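Local structure of basic helix-loop-helix, putative, expressed (Oryza sativa subsp. japonica, 5LW0) at residues 48-53 against 210-215; 128-133 against 139-144; 189-194 against 216-221. The protein binds ADP-ribose through its macrodomain and, as a plant protein of the aprataxin-like kind, is probably linked to DNA repair. One frame throughout, in Å; residues are numbered along the deposited sequence.

How the interactions relate
All three contacts lie in one macrodomain, a mixed six-stranded sheet flanked by helices. Along the chain, interaction 2 (128-133 with 139-144) is nested inside the long loop closed by interaction 1 (48-53 with 210-215); interaction 3 (189-194 with 216-221) follows interaction 2 and crosses interaction 1. Centres of interactions 1 and 3 are about 11 Å apart, and both use helix 208-230. Interaction 2 is about 13 Å from interaction 3 and about 17 Å from interaction 1, between centres. Interactions 1 and 2 both touch the bound ADP-ribose; interaction 3 touches both others (Phe48 packs on Pro194, Ala129 N probably hydrogen-bonds to Val191 O), so helix 208-230 and strand 187-192 lie behind the ligand-lining loops.

Interaction 1. Residues 48-53 against 210-215; sequences FQFDLD and KGSKIL. With AR6 ([(2R,3S,4R,5R)-5-(6-aminopurin-9-yl)-3,4-dihydroxy-oxolan-2-yl]methyl [hydroxy-[[(2R,3S,4R,5S)-3,4,5-trihydroxyoxolan-2-yl]methoxy]phosphoryl] hydrogen phosphate), chain C.
The ring of Phe50 has Leu215 over one face and the backbone of Gly211 and Ser212 at its edge. Leu215 CD2 is 4.0 Å from the centroid of the Phe50 ring and only 20° off its normal, a CH-pi contact displaced toward CE1, to which the methyl carbon is 3.7 Å. On the rim, Phe50 CE2 comes to 3.6 Å from Gly211 O, and the backbone N of Ser212 also lies close to the ring plane. With chi1 at -162° the Phe50 ring extends away from the backbone N, out of the loop and onto the helix; with no side chain on Gly211, the ring edge can come right up to the backbone. Tyr208 adds an edge-to-face ring contact to Phe50, and its hydroxyl is hydrogen-bonded to Asp51 N.

The second flat group, Phe48, turns to the ligand instead. ADP-ribose C5D sits 3.8 Å above the centre of one face of the Phe48 ring, while Phe48 N donates a nearly straight hydrogen bond (166°) to AR6 O1B at 3.0 Å. This segment is thus part of the macrodomain pocket, giving the distal phosphate one backbone N-H and packing the adjoining ribose methylene against an aromatic face.

Beyond Phe50 the loop enters helix 52-69, with Asp51 as N-cap: its OD1 accepts a hydrogen bond from Arg54 N. That helix also covers Leu215, through Ala55 and Ile58. Ser212 OG is hydrogen-bonded to Tyr208 O one turn earlier and to Arg54 NH1, tying helix 208-230 to the first turn of helix 52-69.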
loop_
_atom_site.group_PDB
_atom_site.type_symbol
_atom_site.label_atom_id
_atom_site.label_comp_id
_atom_site.label_asym_id
_atom_site.label_seq_id
_atom_site.Cartn_x
_atom_site.Cartn_y
_atom_site.Cartn_z
ATOM N N PHE A 48 -7.878 -10.432 -4.086
ATOM C CA PHE A 48 -8.380 -10.983 -2.830
ATOM C C PHE A 48 -9.916 -10.714 -2.578
ATOM O O PHE A 48 -10.471 -11.127 -1.553
ATOM C CB PHE A 48 -7.555 -10.477 -1.616
ATOM C CG PHE A 48 -6.220 -11.233 -1.360
ATOM C CD1 PHE A 48 -5.827 -12.320 -2.134
ATOM C CD2 PHE A 48 -5.395 -10.851 -0.324
ATOM C CE1 PHE A 48 -4.596 -12.967 -1.911
ATOM C CE2 PHE A 48 -4.204 -11.543 -0.061
ATOM C CZ PHE A 48 -3.799 -12.573 -0.887
ATOM N N GLN A 49 -10.545 -9.995 -3.505
ATOM C CA GLN A 49 -12.014 -9.870 -3.590
ATOM C C GLN A 49 -12.684 -9.355 -2.330
ATOM O O GLN A 49 -13.891 -9.595 -2.080
ATOM C CB GLN A 49 -12.627 -11.226 -3.990
ATOM C CG GLN A 49 -12.152 -11.627 -5.349
ATOM C CD GLN A 49 -12.755 -12.944 -5.846
ATOM O OE1 GLN A 49 -13.324 -13.726 -5.090
ATOM N NE2 GLN A 49 -12.512 -13.221 -7.107
ATOM N N PHE A 50 -11.986 -8.480 -1.606
ATOM C CA PHE A 50 -12.601 -7.842 -0.478
ATOM C C PHE A 50 -13.591 -6.793 -0.899
ATOM O O PHE A 50 -13.308 -5.966 -1.732
ATOM C CB PHE A 50 -11.513 -7.264 0.415
ATOM C CG PHE A 50 -11.947 -6.935 1.808
ATOM C CD1 PHE A 50 -12.643 -5.804 2.103
ATOM C CD2 PHE A 50 -11.558 -7.751 2.879
ATOM C CE1 PHE A 50 -12.966 -5.483 3.428
ATOM C CE2 PHE A 50 -11.891 -7.452 4.170
ATOM C CZ PHE A 50 -12.593 -6.296 4.466
ATOM N N ASP A 51 -14.768 -6.803 -0.266
ATOM C CA ASP A 51 -15.835 -5.820 -0.559
ATOM C C ASP A 51 -15.367 -4.356 -0.562
ATOM O O ASP A 51 -14.766 -3.880 0.415
ATOM C CB ASP A 51 -16.901 -5.941 0.495
ATOM C CG ASP A 51 -18.073 -5.090 0.216
ATOM O OD1 ASP A 51 -18.148 -3.985 0.784
ATOM O OD2 ASP A 51 -19.032 -5.589 -0.451
ATOM N N LEU A 52 -15.681 -3.633 -1.639
ATOM C CA LEU A 52 -15.146 -2.230 -1.776
ATOM C C LEU A 52 -15.746 -1.268 -0.826
ATOM O O LEU A 52 -15.090 -0.319 -0.369
ATOM C CB LEU A 52 -15.371 -1.711 -3.213
ATOM C CG LEU A 52 -14.857 -2.496 -4.374
ATOM C CD1 LEU A 52 -14.949 -1.644 -5.636
ATOM C CD2 LEU A 52 -13.453 -2.918 -4.143
ATOM N N ASP A 53 -17.043 -1.399 -0.551
ATOM C CA ASP A 53 -17.664 -0.510 0.395
ATOM C C ASP A 53 -17.030 -0.639 1.767
ATOM O O ASP A 53 -16.745 0.358 2.438
ATOM C CB ASP A 53 -19.169 -0.737 0.456
ATOM C CG ASP A 53 -19.844 -0.404 -0.854
ATOM O OD1 ASP A 53 -20.044 0.801 -1.107
ATOM O OD2 ASP A 53 -20.168 -1.343 -1.631
ATOM N N LYS A 210 -13.820 -11.027 11.024
ATOM C CA LYS A 210 -12.406 -11.293 11.065
ATOM C C LYS A 210 -11.716 -10.505 9.917
ATOM O O LYS A 210 -10.648 -9.943 10.087
ATOM C CB LYS A 210 -12.151 -12.761 10.909
ATOM C CG LYS A 210 -10.791 -13.210 11.325
ATOM C CD LYS A 210 -10.755 -14.739 11.526
ATOM C CE LYS A 210 -9.332 -15.240 11.752
ATOM N NZ LYS A 210 -8.583 -14.375 12.723
ATOM N N GLY A 211 -12.311 -10.552 8.741
ATOM C CA GLY A 211 -11.778 -9.876 7.575
ATOM C C GLY A 211 -11.536 -8.399 7.786
ATOM O O GLY A 211 -10.429 -7.871 7.444
ATOM N N SER A 212 -12.499 -7.706 8.343
ATOM C CA SER A 212 -12.391 -6.279 8.625
ATOM C C SER A 212 -11.330 -5.991 9.641
ATOM O O SER A 212 -10.541 -5.048 9.463
ATOM C CB SER A 212 -13.717 -5.711 9.127
ATOM O OG SER A 212 -14.697 -5.841 8.129
ATOM N N LYS A 213 -11.254 -6.821 10.707
ATOM C CA LYS A 213 -10.165 -6.676 11.693
ATOM C C LYS A 213 -8.808 -6.822 11.013
ATOM O O LYS A 213 -7.898 -6.013 11.263
ATOM C CB LYS A 213 -10.346 -7.711 12.815
ATOM C CG LYS A 213 -9.237 -7.739 13.865
ATOM C CD LYS A 213 -9.538 -8.895 14.848
ATOM C CE LYS A 213 -8.341 -9.329 15.616
ATOM N NZ LYS A 213 -8.132 -8.456 16.771
ATOM N N ILE A 214 -8.653 -7.831 10.171
ATOM C CA ILE A 214 -7.349 -8.103 9.561
ATOM C C ILE A 214 -6.980 -6.981 8.568
ATOM O O ILE A 214 -5.824 -6.590 8.470
ATOM C CB ILE A 214 -7.336 -9.472 8.896
ATOM C CG1 ILE A 214 -7.473 -10.572 9.973
ATOM C CG2 ILE A 214 -6.071 -9.695 8.112
ATOM C CD1 ILE A 214 -7.522 -11.949 9.407
ATOM N N LEU A 215 -7.958 -6.451 7.830
ATOM C CA LEU A 215 -7.622 -5.349 6.893
ATOM C C LEU A 215 -7.248 -4.091 7.683
ATOM O O LEU A 215 -6.289 -3.401 7.314
ATOM C CB LEU A 215 -8.772 -5.085 5.939
ATOM C CG LEU A 215 -8.471 -4.051 4.829
ATOM C CD1 LEU A 215 -7.411 -4.529 3.933
ATOM C CD2 LEU A 215 -9.719 -3.731 4.063
HETATM N N1 AR6 C . -0.525 0.761 -9.770
HETATM C C2 AR6 C . -1.492 1.116 -8.897
HETATM N N3 AR6 C . -2.473 0.321 -8.516
HETATM C C4 AR6 C . -2.562 -0.955 -9.005
HETATM C C5 AR6 C . -1.571 -1.448 -9.912
HETATM C C6 AR6 C . -0.499 -0.512 -10.292
HETATM N N6 AR6 C . 0.473 -0.849 -11.104
HETATM N N7 AR6 C . -1.923 -2.783 -10.225
HETATM C C8 AR6 C . -3.024 -3.067 -9.493
HETATM N N9 AR6 C . -3.415 -1.973 -8.744
HETATM P PA AR6 C . -4.138 -6.582 -6.073
HETATM P PB AR6 C . -4.949 -7.859 -3.507
HETATM C "C1'" AR6 C . -4.467 -1.877 -7.754
HETATM O O1A AR6 C . -4.999 -7.638 -6.797
HETATM O O1B AR6 C . -6.420 -7.829 -3.846
HETATM C C1D AR6 C . -1.169 -10.204 -5.937
HETATM O O1D AR6 C . -0.749 -10.569 -7.235
HETATM C "C2'" AR6 C . -5.762 -2.637 -8.013
HETATM O "O2'" AR6 C . -6.608 -1.996 -9.015
HETATM O O2A AR6 C . -2.769 -6.292 -6.559
HETATM O O2B AR6 C . -4.495 -7.517 -2.120
HETATM C C2D AR6 C . -0.353 -11.017 -4.888
HETATM O O2D AR6 C . 0.487 -12.052 -5.544
HETATM C "C3'" AR6 C . -6.334 -2.707 -6.618
HETATM O "O3'" AR6 C . -7.088 -1.511 -6.280
HETATM O O3A AR6 C . -4.047 -6.937 -4.487
HETATM C C3D AR6 C . -1.381 -11.616 -3.969
HETATM O O3D AR6 C . -1.427 -13.035 -4.295
HETATM C "C4'" AR6 C . -5.086 -2.805 -5.719
HETATM O "O4'" AR6 C . -3.976 -2.497 -6.530
HETATM C C4D AR6 C . -2.713 -10.917 -4.334
HETATM O O4D AR6 C . -2.599 -10.412 -5.686
HETATM C "C5'" AR6 C . -4.881 -4.168 -5.107
HETATM O "O5'" AR6 C . -5.051 -5.219 -6.078
HETATM C C5D AR6 C . -3.064 -9.705 -3.477
HETATM O O5D AR6 C . -4.415 -9.347 -3.844
#

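Interaction 2. Residues 128-133 against 139-144; sequences AANWRL and GVNAAI. With AR6 ([(2R,3S,4R,5R)-5-(6-aminopurin-9-yl)-3,4-dihydroxy-oxolan-2-yl]methyl [hydroxy-[[(2R,3S,4R,5S)-3,4,5-trihydroxyoxolan-2-yl]methoxy]phosphoryl] hydrogen phosphate), chain C.
Val140 and Asn141 make the contact with Ala128, Ala129 and Asn130, at the start of helix 139-148. Just before them, Gly139 has a positive phi, and its CA lies 3.4 Å from AR6 O2A, so the backbone itself comes right up to the phosphate. Val140 N then donates to AR6 O2A at 2.8 Å along a nearly straight line. The two methyls of Val140 divide the work: CG1, placed between the backbone N and the carbonyl carbon (chi1 74°), packs 3.6 Å from Ala128 CB, while CG2 turns to the adenine side, near C5 and C6 of AR6.

This joins the end of strand 124-128, the loop after it and the N-terminal turn of the next helix into the phosphate and distal ribose part of the macrodomain pocket. Ala128 CB faces the diphosphate bridge, and water 1 links three parties: it accepts from Asn141 N and lies within hydrogen-bonding distance of Ala128 O and AR6 O2A; which of its neighbours receives its protons is left open.

Asn141 follows with CB against Ala128 O at 3.5 Å. The Asn141 side chain crosses that of Asn130 at about a right angle, their amide planes are inclined by 63°, and no direct hydrogen bond joins the pair. Water 2 connects them instead, donating to Asn141 OD1 and accepting from Asn130 N. Asn141 OD1 also accepts from Asn127 ND2, and its ND2 donates to Gly136 O and Lys134 O. Asn130 ND2 is hydrogen-bonded to Lys134 O as well, and gives AR6 O2D a practically linear bond (3.1 Å, 175°), holding a hydroxyl of the distal ribose. Further along, Ala143 CB approaches AR6 N6 to 3.8 Å, at the adenine end.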
loop_
_atom_site.group_PDB
_atom_site.type_symbol
_atom_site.label_atom_id
_atom_site.label_comp_id
_atom_site.label_asym_id
_atom_site.label_seq_id
_atom_site.Cartn_x
_atom_site.Cartn_y
_atom_site.Cartn_z
ATOM N N ALA A 128 0.763 -4.935 -2.356
ATOM C CA ALA A 128 -0.163 -5.905 -1.913
ATOM C C ALA A 128 0.424 -7.283 -2.224
ATOM O O ALA A 128 0.290 -7.810 -3.310
ATOM C CB ALA A 128 -1.519 -5.700 -2.566
ATOM N N ALA A 129 1.059 -7.828 -1.220
ATOM C CA ALA A 129 1.916 -8.991 -1.388
ATOM C C ALA A 129 1.140 -10.253 -1.288
ATOM O O ALA A 129 -0.024 -10.281 -0.882
ATOM C CB ALA A 129 3.017 -8.942 -0.301
ATOM N N ASN A 130 1.822 -11.387 -1.585
ATOM C CA ASN A 130 1.337 -12.707 -1.155
ATOM C C ASN A 130 2.159 -13.245 0.043
ATOM O O ASN A 130 3.205 -12.692 0.381
ATOM C CB ASN A 130 1.365 -13.693 -2.345
ATOM C CG ASN A 130 2.738 -13.848 -2.924
ATOM O OD1 ASN A 130 3.640 -14.349 -2.259
ATOM N ND2 ASN A 130 2.940 -13.339 -4.144
ATOM N N TRP A 131 1.670 -14.290 0.679
ATOM C CA TRP A 131 2.215 -14.665 1.984
ATOM C C TRP A 131 3.643 -15.159 1.900
ATOM O O TRP A 131 4.375 -15.127 2.869
ATOM C CB TRP A 131 1.305 -15.653 2.708
ATOM C CG TRP A 131 1.314 -17.099 2.201
ATOM C CD1 TRP A 131 0.445 -17.667 1.332
ATOM C CD2 TRP A 131 2.168 -18.173 2.669
ATOM N NE1 TRP A 131 0.716 -19.021 1.218
ATOM C CE2 TRP A 131 1.746 -19.347 2.047
ATOM C CE3 TRP A 131 3.202 -18.244 3.606
ATOM C CZ2 TRP A 131 2.397 -20.572 2.237
ATOM C CZ3 TRP A 131 3.842 -19.456 3.803
ATOM C CH2 TRP A 131 3.452 -20.595 3.094
ATOM N N ARG A 132 4.029 -15.660 0.735
ATOM C CA ARG A 132 5.383 -16.194 0.534
ATOM C C ARG A 132 6.361 -15.119 0.063
ATOM O O ARG A 132 7.552 -15.388 -0.145
ATOM C CB ARG A 132 5.343 -17.346 -0.516
ATOM C CG ARG A 132 4.447 -18.522 -0.153
ATOM C CD ARG A 132 4.609 -19.647 -1.231
ATOM N NE ARG A 132 3.786 -20.864 -0.952
ATOM C CZ ARG A 132 2.501 -21.054 -1.331
ATOM N NH1 ARG A 132 1.828 -20.110 -2.010
ATOM N NH2 ARG A 132 1.866 -22.212 -1.025
ATOM N N LEU A 133 5.866 -13.904 -0.119
ATOM C CA LEU A 133 6.664 -12.747 -0.616
ATOM C C LEU A 133 7.365 -13.032 -1.945
ATOM O O LEU A 133 8.550 -12.754 -2.093
ATOM C CB LEU A 133 7.690 -12.279 0.445
ATOM C CG LEU A 133 7.073 -11.834 1.773
ATOM C CD1 LEU A 133 8.140 -11.476 2.799
ATOM C CD2 LEU A 133 6.201 -10.615 1.561
ATOM N N GLY A 139 -1.572 -8.483 -10.506
ATOM C CA GLY A 139 -1.804 -7.346 -9.648
ATOM C C GLY A 139 -0.609 -6.452 -9.415
ATOM O O GLY A 139 0.423 -6.419 -10.161
ATOM N N VAL A 140 -0.703 -5.695 -8.340
ATOM C CA VAL A 140 0.314 -4.736 -8.075
ATOM C C VAL A 140 1.610 -5.395 -7.685
ATOM O O VAL A 140 2.693 -4.896 -7.994
ATOM C CB VAL A 140 -0.158 -3.709 -7.018
ATOM C CG1 VAL A 140 -0.179 -4.315 -5.653
ATOM C CG2 VAL A 140 0.760 -2.516 -7.032
ATOM N N ASN A 141 1.540 -6.584 -7.068
ATOM C CA ASN A 141 2.765 -7.322 -6.712
ATOM C C ASN A 141 3.626 -7.629 -7.947
ATOM O O ASN A 141 4.821 -7.364 -7.971
ATOM C CB ASN A 141 2.382 -8.594 -6.002
ATOM C CG ASN A 141 3.577 -9.384 -5.544
ATOM O OD1 ASN A 141 4.190 -9.090 -4.563
ATOM N ND2 ASN A 141 3.905 -10.460 -6.308
ATOM N N ALA A 142 2.964 -8.076 -9.023
ATOM C CA ALA A 142 3.714 -8.310 -10.274
ATOM C C ALA A 142 4.341 -7.071 -10.822
ATOM O O ALA A 142 5.491 -7.077 -11.241
ATOM C CB ALA A 142 2.793 -8.942 -11.297
ATOM N N ALA A 143 3.582 -5.979 -10.794
ATOM C CA ALA A 143 4.061 -4.728 -11.323
ATOM C C ALA A 143 5.264 -4.200 -10.572
ATOM O O ALA A 143 6.189 -3.708 -11.170
ATOM C CB ALA A 143 2.921 -3.700 -11.302
ATOM N N ILE A 144 5.215 -4.253 -9.210
ATOM C CA ILE A 144 6.274 -3.770 -8.426
ATOM C C ILE A 144 7.549 -4.590 -8.634
ATOM O O ILE A 144 8.618 -4.030 -8.795
ATOM C CB ILE A 144 5.861 -3.639 -6.913
ATOM C CG1 ILE A 144 4.906 -2.435 -6.796
ATOM C CG2 ILE A 144 7.082 -3.455 -6.070
ATOM C CD1 ILE A 144 4.215 -2.315 -5.459
HETATM N N1 AR6 C . -0.525 0.761 -9.770
HETATM C C2 AR6 C . -1.492 1.116 -8.897
HETATM N N3 AR6 C . -2.473 0.321 -8.516
HETATM C C4 AR6 C . -2.562 -0.955 -9.005
HETATM C C5 AR6 C . -1.571 -1.448 -9.912
HETATM C C6 AR6 C . -0.499 -0.512 -10.292
HETATM N N6 AR6 C . 0.473 -0.849 -11.104
HETATM N N7 AR6 C . -1.923 -2.783 -10.225
HETATM C C8 AR6 C . -3.024 -3.067 -9.493
HETATM N N9 AR6 C . -3.415 -1.973 -8.744
HETATM P PA AR6 C . -4.138 -6.582 -6.073
HETATM P PB AR6 C . -4.949 -7.859 -3.507
HETATM C "C1'" AR6 C . -4.467 -1.877 -7.754
HETATM O O1A AR6 C . -4.999 -7.638 -6.797
HETATM O O1B AR6 C . -6.420 -7.829 -3.846
HETATM C C1D AR6 C . -1.169 -10.204 -5.937
HETATM O O1D AR6 C . -0.749 -10.569 -7.235
HETATM C "C2'" AR6 C . -5.762 -2.637 -8.013
HETATM O "O2'" AR6 C . -6.608 -1.996 -9.015
HETATM O O2A AR6 C . -2.769 -6.292 -6.559
HETATM O O2B AR6 C . -4.495 -7.517 -2.120
HETATM C C2D AR6 C . -0.353 -11.017 -4.888
HETATM O O2D AR6 C . 0.487 -12.052 -5.544
HETATM C "C3'" AR6 C . -6.334 -2.707 -6.618
HETATM O "O3'" AR6 C . -7.088 -1.511 -6.280
HETATM O O3A AR6 C . -4.047 -6.937 -4.487
HETATM C C3D AR6 C . -1.381 -11.616 -3.969
HETATM O O3D AR6 C . -1.427 -13.035 -4.295
HETATM C "C4'" AR6 C . -5.086 -2.805 -5.719
HETATM O "O4'" AR6 C . -3.976 -2.497 -6.530
HETATM C C4D AR6 C . -2.713 -10.917 -4.334
HETATM O O4D AR6 C . -2.599 -10.412 -5.686
HETATM C "C5'" AR6 C . -4.881 -4.168 -5.107
HETATM O "O5'" AR6 C . -5.051 -5.219 -6.078
HETATM C C5D AR6 C . -3.064 -9.705 -3.477
HETATM O O5D AR6 C . -4.415 -9.347 -3.844
HETATM O O HOH W 1 -0.821 -7.838 -5.815
HETATM O O HOH W 2 4.676 -10.959 -2.620
#

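Interaction 3. Residues 189-194 against 216-221. With PO4 (phosphate ion), chain E; PO4 (phosphate ion), chain D.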
loop_
_atom_site.group_PDB
_atom_site.type_symbol
_atom_site.label_atom_id
_atom_site.label_comp_id
_atom_site.label_asym_id
_atom_site.label_seq_id
_atom_site.Cartn_x
_atom_site.Cartn_y
_atom_site.Cartn_z
ATOM N N ILE A 189 7.128 -1.409 1.145
ATOM C CA ILE A 189 6.544 -2.091 2.265
ATOM C C ILE A 189 5.570 -3.115 1.744
ATOM O O ILE A 189 4.509 -2.754 1.246
ATOM C CB ILE A 189 5.830 -1.091 3.258
ATOM C CG1 ILE A 189 6.778 0.018 3.678
ATOM C CG2 ILE A 189 5.281 -1.882 4.423
ATOM C CD1 ILE A 189 6.127 1.125 4.509
ATOM N N HIS A 190 5.915 -4.414 1.897
ATOM C CA HIS A 190 5.033 -5.484 1.531
ATOM C C HIS A 190 3.958 -5.606 2.614
ATOM O O HIS A 190 4.291 -5.744 3.775
ATOM C CB HIS A 190 5.781 -6.791 1.473
ATOM C CG HIS A 190 6.902 -6.818 0.479
ATOM N ND1 HIS A 190 6.696 -6.728 -0.879
ATOM C CD2 HIS A 190 8.218 -7.029 0.643
ATOM C CE1 HIS A 190 7.854 -6.875 -1.511
ATOM N NE2 HIS A 190 8.800 -7.030 -0.608
ATOM N N VAL A 191 2.693 -5.700 2.211
ATOM C CA VAL A 191 1.555 -5.807 3.122
ATOM C C VAL A 191 0.718 -7.011 2.713
ATOM O O VAL A 191 0.472 -7.191 1.493
ATOM C CB VAL A 191 0.645 -4.589 2.983
ATOM C CG1 VAL A 191 -0.416 -4.678 4.036
ATOM C CG2 VAL A 191 1.432 -3.308 3.097
ATOM N N LEU A 192 0.301 -7.825 3.654
ATOM C CA LEU A 192 -0.588 -8.966 3.329
ATOM C C LEU A 192 -1.960 -8.655 3.910
ATOM O O LEU A 192 -2.144 -8.628 5.143
ATOM C CB LEU A 192 -0.062 -10.268 3.891
ATOM C CG LEU A 192 -0.931 -11.498 3.513
ATOM C CD1 LEU A 192 -0.965 -11.699 2.028
ATOM C CD2 LEU A 192 -0.410 -12.717 4.231
ATOM N N GLY A 193 -2.948 -8.474 3.038
ATOM C CA GLY A 193 -4.272 -8.248 3.510
ATOM C C GLY A 193 -5.054 -9.555 3.679
ATOM O O GLY A 193 -4.564 -10.574 3.277
ATOM N N PRO A 194 -6.286 -9.466 4.189
ATOM C CA PRO A 194 -7.176 -10.650 4.241
ATOM C C PRO A 194 -7.590 -11.082 2.908
ATOM O O PRO A 194 -7.783 -10.245 1.946
ATOM C CB PRO A 194 -8.371 -10.137 5.044
ATOM C CG PRO A 194 -8.405 -8.687 4.797
ATOM C CD PRO A 194 -6.957 -8.271 4.696
ATOM N N HIS A 216 -7.973 -3.786 8.778
ATOM C CA HIS A 216 -7.586 -2.686 9.708
ATOM C C HIS A 216 -6.146 -2.887 10.136
ATOM O O HIS A 216 -5.335 -1.959 10.104
ATOM C CB HIS A 216 -8.475 -2.669 10.968
ATOM C CG HIS A 216 -9.664 -1.771 10.880
ATOM N ND1 HIS A 216 -9.554 -0.405 10.960
ATOM C CD2 HIS A 216 -11.013 -2.047 10.836
ATOM C CE1 HIS A 216 -10.771 0.136 10.873
ATOM N NE2 HIS A 216 -11.668 -0.840 10.789
ATOM N N GLU A 217 -5.837 -4.098 10.615
ATOM C CA GLU A 217 -4.469 -4.421 11.073
ATOM C C GLU A 217 -3.414 -4.248 9.967
ATOM O O GLU A 217 -2.332 -3.768 10.255
ATOM C CB GLU A 217 -4.408 -5.872 11.642
ATOM C CG GLU A 217 -5.105 -6.029 12.964
ATOM C CD GLU A 217 -5.181 -7.505 13.431
ATOM O OE1 GLU A 217 -5.275 -8.410 12.581
ATOM O OE2 GLU A 217 -5.238 -7.739 14.651
ATOM N N ALA A 218 -3.735 -4.657 8.748
ATOM C CA ALA A 218 -2.813 -4.512 7.601
ATOM C C ALA A 218 -2.500 -3.054 7.371
ATOM O O ALA A 218 -1.329 -2.660 7.242
ATOM C CB ALA A 218 -3.405 -5.119 6.328
ATOM N N TYR A 219 -3.523 -2.215 7.364
ATOM C CA TYR A 219 -3.264 -0.769 7.127
ATOM C C TYR A 219 -2.498 -0.137 8.280
ATOM O O TYR A 219 -1.504 0.622 8.047
ATOM C CB TYR A 219 -4.537 0.009 6.885
ATOM C CG TYR A 219 -5.026 -0.090 5.477
ATOM C CD1 TYR A 219 -4.278 0.434 4.419
ATOM C CD2 TYR A 219 -6.178 -0.771 5.157
ATOM C CE1 TYR A 219 -4.711 0.339 3.117
ATOM C CE2 TYR A 219 -6.607 -0.908 3.841
ATOM C CZ TYR A 219 -5.888 -0.334 2.801
ATOM O OH TYR A 219 -6.213 -0.492 1.490
ATOM N N THR A 220 -2.857 -0.494 9.503
ATOM C CA THR A 220 -2.112 0.100 10.672
ATOM C C THR A 220 -0.677 -0.348 10.666
ATOM O O THR A 220 0.226 0.474 10.859
ATOM C CB THR A 220 -2.828 -0.217 11.954
ATOM O OG1 THR A 220 -4.105 0.439 11.883
ATOM C CG2 THR A 220 -2.044 0.355 13.169
ATOM N N SER A 221 -0.426 -1.602 10.272
ATOM C CA SER A 221 0.897 -2.132 10.225
ATOM C C SER A 221 1.736 -1.392 9.140
ATOM O O SER A 221 2.916 -1.019 9.355
ATOM C CB SER A 221 0.864 -3.652 9.928
ATOM O OG SER A 221 2.187 -4.150 9.816
HETATM P P PO4 E . -14.712 0.617 10.739
HETATM O O1 PO4 E . -16.021 0.867 9.987
HETATM O O2 PO4 E . -14.831 1.037 12.203
HETATM O O3 PO4 E . -14.379 -0.883 10.717
HETATM O O4 PO4 E . -13.594 1.467 10.078
HETATM P P PO4 D . -6.193 1.925 14.568
HETATM O O1 PO4 D . -6.934 2.398 13.246
HETATM O O2 PO4 D . -5.301 0.733 14.237
HETATM O O3 PO4 D . -7.265 1.623 15.685
HETATM O O4 PO4 D . -5.298 3.062 15.073
#
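Ala218 is the centre of this contact and has the most surface buried by it; Val191 is its main partner. The CB of Ala218 projects from helix 208-230 toward the strand, and Val191 CG1 meets it at 3.8 Å. Val191 CG1 is anti to the backbone N (chi1 -174°) and also lies 3.9 Å from Ala218 O. The helix comes closest where the strand has just ended: Gly193 CA and Ala218 CA are 5.7 Å apart, a glycine facing an alanine.

Where the strand gives way to a loop, Ala218 CB also meets the backbone: it lies 3.9 Å from Leu192 O and 4.3 Å from Gly193 CA, so a single carbon touches three successive residues. The side chain of Leu192 leads away from the helix, toward Trp131. No hydrogen bond crosses between the two segments; the union is apolar packing of the kind that seats a helix on the sheet of an alpha/beta domain.

Elsewhere on the helix, His216 NE2 donates to a phosphate ion, chain E, whose O3 is 2.7 Å away, and Thr220 OG1 donates to O2 of a second phosphate ion, chain D, at the same distance; both ions probably come from the crystallisation liquor.

Leu222 of the same helix extends the packing onto Ile189 and Val191, and Tyr219 turns to helix 52-69, touching Ile59 and Ala62. Strand 187-192 runs between strands 124-128 and 167-172, parallel to the first and antiparallel to the second, with helix 208-230 packed along one face and running nearly antiparallel to it.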